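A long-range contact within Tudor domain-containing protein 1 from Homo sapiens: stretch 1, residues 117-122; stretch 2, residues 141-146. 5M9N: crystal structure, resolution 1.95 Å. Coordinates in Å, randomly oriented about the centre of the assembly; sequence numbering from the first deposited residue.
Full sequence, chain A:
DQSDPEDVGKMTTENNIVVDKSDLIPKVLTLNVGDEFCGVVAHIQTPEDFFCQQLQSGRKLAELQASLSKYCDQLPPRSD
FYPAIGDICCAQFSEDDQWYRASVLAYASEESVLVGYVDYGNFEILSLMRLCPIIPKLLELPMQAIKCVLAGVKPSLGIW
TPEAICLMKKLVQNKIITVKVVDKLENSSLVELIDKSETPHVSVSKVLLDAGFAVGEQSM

Stretch 1 117-122: YVDYGN
Stretch 2, residues 141-146: LPMQAI

How do the two backbones run where they meet? Stretch 1 is a tight turn: Tyr117 O accepts from Tyr120 N (3.1 Å) and Gly121 N (2.8 Å), and Tyr117 N donates to Asn122 O at 2.8 Å. Phi/psi pass from -81/107 at Tyr117 through -73/-13, -99/-2 and -134/-39 to 103/-10 at Gly121, then -85/177 at Asn122. Stretch 2 is extended from Leu141 to Met143 (-66/129, -64/152, -56/127), kinks at Gln144 (-92/-13), and extends again at Ala145 (-88/114) and Ile146 (-95/120). Val118 to Tyr120 and Met143 to Ala145 head roughly the same way; stretch 1 then turns aside through Gly121. Asp119 and Gln144 set the register, CA to CA 4.2 Å.

Which polar contacts join them? Two successive amides of stretch 2 donate to stretch 1: Gln144 N to Asp119 OD1 at 2.7 Å and Ala145 N to Val118 O at 3.2 Å, both at 155°. A water bridges the stretches, donating to Val118 O at 2.7 Å and Ala145 O at 2.9 Å.

How are the other side chains arranged? Asp119, chi1 -70° and chi2 -46°, starts sideways but brings its carboxylate nearer stretch 2; OD1 and OD2 also bond elsewhere in the structure, so this buried group is satisfied. Gln144 (m, m, chi3 -55°) instead folds back on its own stretch, where NE2 donates to Pro142 O at 2.7 Å. Val118 (m) and Met143 (m, t, m) add an apolar contact, Val118 CB to Met143 SD at 3.9 Å.

Why do Ala145 and Gly121 suit their places? Ala145 points its methyl toward the turn, its CB 3.5 Å from Tyr120 N and 3.6 Å from Gly121 N. Gly121's positive phi would jam a CB against the preceding carbonyl, which by itself calls for glycine. Tyr120 (chi1 -68°, chi2 82°) points away. Altogether 283 Å² is buried, mostly by Val118, Asp119, Ala145 and Met143.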

# COMPACT_ATOMS: atom_id res chain seq x y z
N TYR A 117 -2.24 -0.09 6.21
CA TYR A 117 -0.80 -0.32 6.30
C TYR A 117 -0.13 0.41 5.18
O TYR A 117 -0.26 0.02 3.99
CB TYR A 117 -0.47 -1.80 6.28
CG TYR A 117 -0.95 -2.50 7.54
CD1 TYR A 117 -0.29 -2.33 8.73
CD2 TYR A 117 -2.13 -3.24 7.54
CE1 TYR A 117 -0.73 -2.94 9.88
CE2 TYR A 117 -2.56 -3.85 8.69
CZ TYR A 117 -1.89 -3.67 9.89
OH TYR A 117 -2.32 -4.32 11.04
N VAL A 118 0.54 1.50 5.52
CA VAL A 118 0.94 2.45 4.48
C VAL A 118 2.11 1.95 3.59
O VAL A 118 2.43 2.50 2.54
CB VAL A 118 1.35 3.79 5.07
CG1 VAL A 118 0.15 4.49 5.65
CG2 VAL A 118 2.50 3.67 6.07
N ASP A 119 2.74 0.93 4.02
CA ASP A 119 3.85 0.34 3.21
C ASP A 119 3.45 -0.87 2.40
O ASP A 119 4.31 -1.41 1.59
CB ASP A 119 4.96 0.02 4.17
CG ASP A 119 5.60 1.24 4.72
OD1 ASP A 119 5.92 2.20 3.93
OD2 ASP A 119 5.85 1.19 5.93
N TYR A 120 2.19 -1.29 2.54
CA TYR A 120 1.72 -2.55 1.97
C TYR A 120 0.42 -2.41 1.26
O TYR A 120 0.21 -3.10 0.25
CB TYR A 120 1.64 -3.72 3.01
CG TYR A 120 2.97 -4.13 3.48
CD1 TYR A 120 3.61 -3.42 4.48
CD2 TYR A 120 3.64 -5.22 2.89
CE1 TYR A 120 4.86 -3.73 4.89
CE2 TYR A 120 4.94 -5.54 3.28
CZ TYR A 120 5.53 -4.81 4.29
OH TYR A 120 6.79 -5.01 4.74
N GLY A 121 -0.51 -1.61 1.78
CA GLY A 121 -1.75 -1.36 1.13
C GLY A 121 -2.98 -2.06 1.63
O GLY A 121 -4.12 -1.69 1.23
N ASN A 122 -2.79 -3.01 2.53
CA ASN A 122 -3.89 -3.68 3.16
C ASN A 122 -4.35 -2.86 4.38
O ASN A 122 -3.80 -1.79 4.69
CB ASN A 122 -3.50 -5.14 3.51
CG ASN A 122 -2.40 -5.23 4.52
OD1 ASN A 122 -1.39 -4.56 4.41
ND2 ASN A 122 -2.65 -5.96 5.57
N LEU A 141 11.92 6.74 5.90
CA LEU A 141 11.57 5.98 4.70
C LEU A 141 10.26 6.49 4.10
O LEU A 141 9.30 6.63 4.84
CB LEU A 141 11.43 4.48 5.03
CG LEU A 141 11.36 3.57 3.77
CD1 LEU A 141 12.69 3.64 3.07
CD2 LEU A 141 11.03 2.12 4.08
N PRO A 142 10.21 6.80 2.79
CA PRO A 142 8.90 7.09 2.23
C PRO A 142 7.96 5.90 2.29
O PRO A 142 8.40 4.73 2.27
CB PRO A 142 9.18 7.56 0.79
CG PRO A 142 10.64 7.75 0.68
CD PRO A 142 11.30 7.25 1.91
N MET A 143 6.68 6.20 2.38
CA MET A 143 5.66 5.20 2.36
C MET A 143 5.73 4.30 1.11
O MET A 143 5.83 4.78 -0.04
CB MET A 143 4.27 5.84 2.47
CG MET A 143 4.03 6.58 3.76
SD MET A 143 2.39 7.31 3.85
CE MET A 143 2.55 8.53 2.57
N GLN A 144 5.77 3.01 1.31
CA GLN A 144 6.11 2.13 0.21
C GLN A 144 4.97 1.58 -0.64
O GLN A 144 5.28 0.96 -1.66
CB GLN A 144 6.98 1.02 0.73
CG GLN A 144 8.29 1.54 1.33
CD GLN A 144 9.26 2.06 0.28
OE1 GLN A 144 9.61 1.31 -0.67
NE2 GLN A 144 9.76 3.26 0.46
N ALA A 145 3.71 1.68 -0.23
CA ALA A 145 2.59 1.15 -1.00
C ALA A 145 2.19 2.25 -1.95
O ALA A 145 1.84 3.35 -1.51
CB ALA A 145 1.41 0.79 -0.13
N ILE A 146 2.37 2.03 -3.24
CA ILE A 146 2.10 3.07 -4.23
C ILE A 146 0.68 2.85 -4.74
O ILE A 146 0.39 1.80 -5.29
CB ILE A 146 3.10 3.02 -5.37
CG1 ILE A 146 4.52 3.32 -4.88
CG2 ILE A 146 2.76 4.05 -6.43
CD1 ILE A 146 5.54 2.52 -5.64
O HOH W 1 1.12 4.32 1.08